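Local coordinates for mutual gliding-motility protein MglA (Myxococcus xanthus, PDB 5YMX) that is a small Ras-like protein of the P-loop fold, related to the ADP-ribosylation factors, and holds guanosine-5'-diphosphate in its nucleotide pocket, at residues Ile138-Arg143 and Ile163-Ala168; Asp104-Arg109 and Leu145-Thr150. All coordinates share one frame; numbering follows the deposited sequence.

Overall arrangement
Contact 1 pairs two parallel strands at one end of the central sheet and is partly buried; contact 2 lies farther out, about 12 Å away centre to centre, where two loops meet at the surface. The strand carrying 138-143 runs on through a loop that holds 145-150, and 104-109 follows the neighbouring strand 98-104, so both contacts lie at the C-terminal ends of neighbouring parallel strands, and both touch GDP. Regular backbone pairing dominates contact 1, with polar side-chain pairs on one face and at the R143 end, whereas contact 2 has one backbone bridge and relies on amide and carboxylate side chains. S105 and V149 of contact 2 join N141 and R143 of contact 1 through probable hydrogen bonds.

Contact 1: residues Ile138-Arg143 and Ile163-Ala168; sequences IQYNKR and IPEYQA. With GDP (guanosine-5'-diphosphate), chain C.
With CG placed opposite the carbonyl carbon in both residues (chi1 -56° in Y140, -55° in E165), the tyrosine ring and the extended glutamate meet on one face of a parallel strand pair, the two strands of a beta-alpha-beta unit whose helix is 151-158. Y140 OH donates a very short bond of 2.5 Å to E165 OE2, which lies at the ring edge, while the carboxylate is turned 79° from the ring. R155 of that helix holds the other carboxylate oxygen, so both oxygens of this partly exposed acid are engaged. I138 lies alongside E165, its CG2 3.7 Å from E165 CG.

Between the strands, Y166 N donates to I138 O (3.0 Å), and Y166 O accepts from Y140 N (2.8 Å). On the opposite face, the methyl of A168 sits 3.3 Å from Q139 CD, the carbon of an amide whose OE1 and NE2 are held by N28 and T179.

The C-terminal end of strand 136-141 reaches the nucleotide. N141 ND2 donates to GDP N7 at 3.0 Å and also to C23 O, while the aliphatic chain of K142 lies against the guanine. This pair belongs to the NKxD guanine-recognition motif of Ras-like proteins, which D144 completes. Just beyond, R143 NH1 bonds to V149 O; the bent side chain brings NE to an in-plane lone pair of Q167 OE1 at 2.9 Å, and one water links that oxygen to R143 NH2.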
loop_
_atom_site.group_PDB
_atom_site.type_symbol
_atom_site.label_atom_id
_atom_site.label_comp_id
_atom_site.label_asym_id
_atom_site.label_seq_id
_atom_site.Cartn_x
_atom_site.Cartn_y
_atom_site.Cartn_z
ATOM N N ILE A 138 8.616 -1.175 2.046
ATOM C CA ILE A 138 9.104 -0.416 0.905
ATOM C C ILE A 138 9.473 -1.371 -0.224
ATOM O O ILE A 138 10.099 -2.414 0.006
ATOM C CB ILE A 138 10.261 0.549 1.285
ATOM C CG1 ILE A 138 10.616 1.477 0.119
ATOM C CG2 ILE A 138 11.505 -0.173 1.785
ATOM C CD1 ILE A 138 11.383 2.727 0.556
ATOM N N GLN A 139 9.075 -1.013 -1.436
ATOM C CA GLN A 139 9.393 -1.783 -2.629
ATOM C C GLN A 139 10.312 -0.961 -3.513
ATOM O O GLN A 139 9.993 0.180 -3.846
ATOM C CB GLN A 139 8.111 -2.115 -3.392
ATOM C CG GLN A 139 8.371 -2.937 -4.662
ATOM C CD GLN A 139 7.105 -3.139 -5.456
ATOM O OE1 GLN A 139 6.854 -2.426 -6.418
ATOM N NE2 GLN A 139 6.289 -4.114 -5.044
ATOM N N TYR A 140 11.455 -1.539 -3.887
ATOM C CA TYR A 140 12.350 -0.918 -4.865
ATOM C C TYR A 140 11.988 -1.529 -6.208
ATOM O O TYR A 140 12.380 -2.663 -6.511
ATOM C CB TYR A 140 13.812 -1.189 -4.528
ATOM C CG TYR A 140 14.226 -0.762 -3.136
ATOM C CD1 TYR A 140 13.711 0.395 -2.550
ATOM C CD2 TYR A 140 15.123 -1.515 -2.406
ATOM C CE1 TYR A 140 14.097 0.777 -1.272
ATOM C CE2 TYR A 140 15.522 -1.135 -1.147
ATOM C CZ TYR A 140 15.008 0.011 -0.581
ATOM O OH TYR A 140 15.397 0.386 0.682
ATOM N N ASN A 141 11.184 -0.806 -6.986
ATOM C CA ASN A 141 10.635 -1.314 -8.234
ATOM C C ASN A 141 11.542 -0.933 -9.412
ATOM O O ASN A 141 12.422 -0.074 -9.306
ATOM C CB ASN A 141 9.206 -0.793 -8.431
ATOM C CG ASN A 141 8.484 -1.487 -9.560
ATOM O OD1 ASN A 141 8.659 -2.694 -9.777
ATOM N ND2 ASN A 141 7.673 -0.736 -10.296
ATOM N N LYS A 142 11.306 -1.569 -10.564
ATOM C CA LYS A 142 12.062 -1.306 -11.792
ATOM C C LYS A 142 13.512 -1.756 -11.665
ATOM O O LYS A 142 14.420 -1.141 -12.240
ATOM C CB LYS A 142 11.950 0.155 -12.254
ATOM C CG LYS A 142 10.516 0.706 -12.222
ATOM C CD LYS A 142 10.348 1.923 -13.113
ATOM C CE LYS A 142 8.925 2.444 -13.102
ATOM N NZ LYS A 142 8.791 3.706 -13.887
ATOM N N ARG A 143 13.737 -2.859 -10.942
ATOM C CA ARG A 143 15.090 -3.391 -10.804
ATOM C C ARG A 143 15.672 -3.841 -12.138
ATOM O O ARG A 143 16.889 -4.035 -12.231
ATOM C CB ARG A 143 15.109 -4.578 -9.832
ATOM C CG ARG A 143 14.543 -4.293 -8.436
ATOM C CD ARG A 143 15.213 -3.087 -7.772
ATOM N NE ARG A 143 16.654 -3.290 -7.640
ATOM C CZ ARG A 143 17.547 -2.309 -7.558
ATOM N NH1 ARG A 143 17.149 -1.048 -7.606
ATOM N NH2 ARG A 143 18.843 -2.582 -7.452
ATOM N N ILE A 163 13.290 -0.768 7.440
ATOM C CA ILE A 163 11.941 -1.086 6.968
ATOM C C ILE A 163 12.021 -2.326 6.092
ATOM O O ILE A 163 12.954 -2.432 5.278
ATOM C CB ILE A 163 11.382 0.107 6.167
ATOM C CG1 ILE A 163 11.344 1.376 7.015
ATOM C CG2 ILE A 163 10.017 -0.220 5.545
ATOM C CD1 ILE A 163 10.592 1.220 8.293
ATOM N N PRO A 164 11.105 -3.286 6.203
ATOM C CA PRO A 164 11.116 -4.426 5.275
ATOM C C PRO A 164 11.133 -3.941 3.832
ATOM O O PRO A 164 10.325 -3.100 3.438
ATOM C CB PRO A 164 9.807 -5.159 5.600
ATOM C CG PRO A 164 9.489 -4.767 7.001
ATOM C CD PRO A 164 9.971 -3.350 7.142
ATOM N N GLU A 165 12.058 -4.489 3.041
ATOM C CA GLU A 165 12.350 -4.024 1.692
ATOM C C GLU A 165 12.222 -5.175 0.711
ATOM O O GLU A 165 12.688 -6.290 0.984
ATOM C CB GLU A 165 13.806 -3.579 1.546
ATOM C CG GLU A 165 14.316 -2.547 2.478
ATOM C CD GLU A 165 15.822 -2.478 2.398
ATOM O OE1 GLU A 165 16.481 -3.503 2.660
ATOM O OE2 GLU A 165 16.344 -1.417 2.046
ATOM N N TYR A 166 11.656 -4.882 -0.460
ATOM C CA TYR A 166 11.451 -5.889 -1.495
ATOM C C TYR A 166 11.861 -5.323 -2.843
ATOM O O TYR A 166 11.422 -4.238 -3.224
ATOM C CB TYR A 166 9.973 -6.350 -1.505
ATOM C CG TYR A 166 9.674 -6.994 -0.187
ATOM C CD1 TYR A 166 9.998 -8.323 0.036
ATOM C CD2 TYR A 166 9.189 -6.245 0.883
ATOM C CE1 TYR A 166 9.811 -8.901 1.267
ATOM C CE2 TYR A 166 9.003 -6.820 2.128
ATOM C CZ TYR A 166 9.314 -8.149 2.309
ATOM O OH TYR A 166 9.138 -8.728 3.539
ATOM N N GLN A 167 12.696 -6.065 -3.565
ATOM C CA GLN A 167 13.021 -5.726 -4.945
ATOM C C GLN A 167 11.917 -6.220 -5.864
ATOM O O GLN A 167 11.432 -7.343 -5.719
ATOM C CB GLN A 167 14.340 -6.380 -5.348
ATOM C CG GLN A 167 15.550 -5.794 -4.669
ATOM C CD GLN A 167 16.816 -6.316 -5.299
ATOM O OE1 GLN A 167 17.278 -5.807 -6.324
ATOM N NE2 GLN A 167 17.362 -7.364 -4.717
ATOM N N ALA A 168 11.541 -5.400 -6.837
ATOM C CA ALA A 168 10.428 -5.769 -7.699
ATOM C C ALA A 168 10.695 -5.391 -9.148
ATOM O O ALA A 168 11.432 -4.448 -9.448
ATOM C CB ALA A 168 9.097 -5.141 -7.238
HETATM P PB GDP C . 1.823 4.583 -11.252
HETATM O O1B GDP C . 0.526 3.830 -11.094
HETATM O O2B GDP C . 1.634 5.984 -11.748
HETATM O O3B GDP C . 2.703 4.518 -10.041
HETATM O O3A GDP C . 2.714 3.843 -12.399
HETATM P PA GDP C . 2.338 2.620 -13.397
HETATM O O1A GDP C . 1.235 3.057 -14.307
HETATM O O2A GDP C . 2.144 1.335 -12.648
HETATM O "O5'" GDP C . 3.704 2.482 -14.219
HETATM C "C5'" GDP C . 4.182 3.541 -15.055
HETATM C "C4'" GDP C . 4.990 2.953 -16.209
HETATM O "O4'" GDP C . 6.145 2.272 -15.703
HETATM C "C3'" GDP C . 4.219 1.934 -17.030
HETATM O "O3'" GDP C . 4.634 2.083 -18.397
HETATM C "C2'" GDP C . 4.710 0.609 -16.492
HETATM O "O2'" GDP C . 4.621 -0.441 -17.457
HETATM C "C1'" GDP C . 6.154 0.928 -16.177
HETATM N N9 GDP C . 6.698 0.061 -15.123
HETATM C C8 GDP C . 6.135 -0.188 -13.912
HETATM N N7 GDP C . 6.923 -1.029 -13.194
HETATM C C5 GDP C . 8.021 -1.275 -13.950
HETATM C C6 GDP C . 9.245 -2.065 -13.793
HETATM O O6 GDP C . 9.462 -2.714 -12.754
HETATM N N1 GDP C . 10.116 -2.063 -14.815
HETATM C C2 GDP C . 9.930 -1.383 -15.955
HETATM N N2 GDP C . 10.883 -1.454 -16.916
HETATM N N3 GDP C . 8.824 -0.632 -16.177
HETATM C C4 GDP C . 7.870 -0.555 -15.212
HETATM O O HOH W 1 19.814 -5.268 -7.423
#

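Contact 2: residues Asp104-Arg109 and Leu145-Thr150. With GDP (guanosine-5'-diphosphate), chain C.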
loop_
_atom_site.group_PDB
_atom_site.type_symbol
_atom_site.label_atom_id
_atom_site.label_comp_id
_atom_site.label_asym_id
_atom_site.label_seq_id
_atom_site.Cartn_x
_atom_site.Cartn_y
_atom_site.Cartn_z
ATOM N N ASP A 104 10.691 4.209 -7.447
ATOM C CA ASP A 104 11.181 3.991 -8.796
ATOM C C ASP A 104 12.703 3.977 -8.730
ATOM O O ASP A 104 13.318 4.987 -8.377
ATOM C CB ASP A 104 10.671 5.136 -9.668
ATOM C CG ASP A 104 10.983 4.948 -11.131
ATOM O OD1 ASP A 104 12.097 4.478 -11.454
ATOM O OD2 ASP A 104 10.120 5.297 -11.968
ATOM N N SER A 105 13.315 2.834 -9.049
ATOM C CA SER A 105 14.754 2.696 -8.827
ATOM C C SER A 105 15.608 3.517 -9.782
ATOM O O SER A 105 16.821 3.598 -9.570
ATOM C CB SER A 105 15.187 1.231 -8.918
ATOM O OG SER A 105 14.604 0.479 -7.866
ATOM N N GLN A 106 15.035 4.097 -10.828
ATOM C CA GLN A 106 15.846 4.873 -11.763
ATOM C C GLN A 106 16.489 6.070 -11.072
ATOM O O GLN A 106 15.838 6.795 -10.316
ATOM C CB GLN A 106 14.981 5.378 -12.909
ATOM C CG GLN A 106 14.382 4.279 -13.747
ATOM C CD GLN A 106 13.462 4.827 -14.795
ATOM O OE1 GLN A 106 13.863 5.032 -15.941
ATOM N NE2 GLN A 106 12.218 5.088 -14.408
ATOM N N ILE A 107 17.770 6.306 -11.375
ATOM C CA ILE A 107 18.452 7.446 -10.767
ATOM C C ILE A 107 17.689 8.737 -11.033
ATOM O O ILE A 107 17.608 9.611 -10.167
ATOM C CB ILE A 107 19.916 7.526 -11.241
ATOM C CG1 ILE A 107 20.621 8.745 -10.636
ATOM C CG2 ILE A 107 19.990 7.615 -12.760
ATOM C CD1 ILE A 107 20.755 8.705 -9.132
ATOM N N GLU A 108 17.109 8.877 -12.231
ATOM C CA GLU A 108 16.406 10.109 -12.582
ATOM C C GLU A 108 15.182 10.357 -11.712
ATOM O O GLU A 108 14.665 11.476 -11.701
ATOM C CB GLU A 108 15.992 10.088 -14.060
ATOM C CG GLU A 108 17.157 10.038 -15.044
ATOM C CD GLU A 108 17.552 8.624 -15.452
ATOM O OE1 GLU A 108 17.163 7.655 -14.767
ATOM O OE2 GLU A 108 18.256 8.490 -16.477
ATOM N N ARG A 109 14.701 9.343 -11.002
ATOM C CA ARG A 109 13.513 9.472 -10.169
ATOM C C ARG A 109 13.842 9.451 -8.685
ATOM O O ARG A 109 12.924 9.445 -7.856
ATOM C CB ARG A 109 12.502 8.373 -10.512
ATOM C CG ARG A 109 11.944 8.450 -11.937
ATOM C CD ARG A 109 11.214 9.779 -12.171
ATOM N NE ARG A 109 9.863 9.783 -11.610
ATOM C CZ ARG A 109 9.164 10.884 -11.346
ATOM N NH1 ARG A 109 9.687 12.090 -11.559
ATOM N NH2 ARG A 109 7.934 10.769 -10.856
ATOM N N LEU A 145 15.845 -2.157 -14.944
ATOM C CA LEU A 145 16.353 -1.120 -15.837
ATOM C C LEU A 145 17.840 -0.865 -15.592
ATOM O O LEU A 145 18.309 -0.924 -14.454
ATOM C CB LEU A 145 15.573 0.178 -15.649
ATOM C CG LEU A 145 14.109 0.122 -16.101
ATOM C CD1 LEU A 145 13.378 1.422 -15.770
ATOM C CD2 LEU A 145 14.047 -0.196 -17.606
ATOM N N PRO A 146 18.604 -0.590 -16.652
ATOM C CA PRO A 146 20.052 -0.379 -16.485
ATOM C C PRO A 146 20.397 0.843 -15.660
ATOM O O PRO A 146 21.489 0.886 -15.078
ATOM C CB PRO A 146 20.565 -0.244 -17.927
ATOM C CG PRO A 146 19.358 0.202 -18.716
ATOM C CD PRO A 146 18.184 -0.500 -18.060
ATOM N N ASN A 147 19.514 1.840 -15.602
ATOM C CA ASN A 147 19.709 3.024 -14.783
ATOM C C ASN A 147 19.153 2.868 -13.372
ATOM O O ASN A 147 19.063 3.860 -12.643
ATOM C CB ASN A 147 19.107 4.257 -15.473
ATOM C CG ASN A 147 17.651 4.054 -15.889
ATOM O OD1 ASN A 147 17.242 2.953 -16.265
ATOM N ND2 ASN A 147 16.874 5.128 -15.853
ATOM N N ALA A 148 18.792 1.655 -12.968
ATOM C CA ALA A 148 18.343 1.422 -11.605
ATOM C C ALA A 148 19.541 1.451 -10.666
ATOM O O ALA A 148 20.544 0.769 -10.907
ATOM C CB ALA A 148 17.655 0.058 -11.519
ATOM N N VAL A 149 19.443 2.236 -9.591
ATOM C CA VAL A 149 20.532 2.295 -8.627
ATOM C C VAL A 149 20.519 1.044 -7.752
ATOM O O VAL A 149 19.498 0.366 -7.592
ATOM C CB VAL A 149 20.492 3.589 -7.787
ATOM C CG1 VAL A 149 20.419 4.822 -8.688
ATOM C CG2 VAL A 149 19.343 3.564 -6.828
ATOM N N THR A 150 21.680 0.722 -7.186
ATOM C CA THR A 150 21.782 -0.478 -6.367
ATOM C C THR A 150 20.879 -0.374 -5.142
ATOM O O THR A 150 20.504 0.713 -4.696
ATOM C CB THR A 150 23.211 -0.659 -5.865
ATOM O OG1 THR A 150 23.630 0.560 -5.236
ATOM C CG2 THR A 150 24.172 -1.056 -7.012
HETATM P PB GDP C . 1.823 4.583 -11.252
HETATM O O1B GDP C . 0.526 3.830 -11.094
HETATM O O2B GDP C . 1.634 5.984 -11.748
HETATM O O3B GDP C . 2.703 4.518 -10.041
HETATM O O3A GDP C . 2.714 3.843 -12.399
HETATM P PA GDP C . 2.338 2.620 -13.397
HETATM O O1A GDP C . 1.235 3.057 -14.307
HETATM O O2A GDP C . 2.144 1.335 -12.648
HETATM O "O5'" GDP C . 3.704 2.482 -14.219
HETATM C "C5'" GDP C . 4.182 3.541 -15.055
HETATM C "C4'" GDP C . 4.990 2.953 -16.209
HETATM O "O4'" GDP C . 6.145 2.272 -15.703
HETATM C "C3'" GDP C . 4.219 1.934 -17.030
HETATM O "O3'" GDP C . 4.634 2.083 -18.397
HETATM C "C2'" GDP C . 4.710 0.609 -16.492
HETATM O "O2'" GDP C . 4.621 -0.441 -17.457
HETATM C "C1'" GDP C . 6.154 0.928 -16.177
HETATM N N9 GDP C . 6.698 0.061 -15.123
HETATM C C8 GDP C . 6.135 -0.188 -13.912
HETATM N N7 GDP C . 6.923 -1.029 -13.194
HETATM C C5 GDP C . 8.021 -1.275 -13.950
HETATM C C6 GDP C . 9.245 -2.065 -13.793
HETATM O O6 GDP C . 9.462 -2.714 -12.754
HETATM N N1 GDP C . 10.116 -2.063 -14.815
HETATM C C2 GDP C . 9.930 -1.383 -15.955
HETATM N N2 GDP C . 10.883 -1.454 -16.916
HETATM N N3 GDP C . 8.824 -0.632 -16.177
HETATM C C4 GDP C . 7.870 -0.555 -15.212
#
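Two loops beside the guanine pocket of this Ras-like fold meet here, one following strand 98-104 and the other leading from the NKxD motif to helix 151-158. A single backbone bridge joins them around Q106 and A148: V149 N donates to S105 O at 3.0 Å, and I107 N donates to N147 O. The type I turn from L145 to A148 carries N147 to the meeting point.

N147 CG lies between its own backbone N and carbonyl carbon (chi1 53°), which directs the amide toward 104-109. There the two N-H groups of ND2 are each used, one for E108 OE1 at 2.8 Å and one for Q106 OE1 at 3.0 Å, both near the plane of the N147 amide. The Q106 amide stands almost perpendicular to it, at 88°, and E108 is met on the syn side of its carboxylate. Q106 is held in place by D104 OD1, which takes Q106 NE2 on its syn lone pair and the backbone Q106 N on its anti lone pair, the latter forming an Asx turn. D104 OD2 makes a salt bridge with K142, tying this turn to the pocket.

Apolar contacts complete the meeting. The L145 CD1 methyl rests on the Q106 amide carbon CD (3.5 Å) while L145 CD2 approaches GDP N2 at 3.5 Å; farther out, I107 CB meets V149 CG1 at 3.8 Å. Neighbouring loops brought together at the C-terminal ends of parallel strands, beside the bound nucleotide, are characteristic of the P-loop alpha/beta fold.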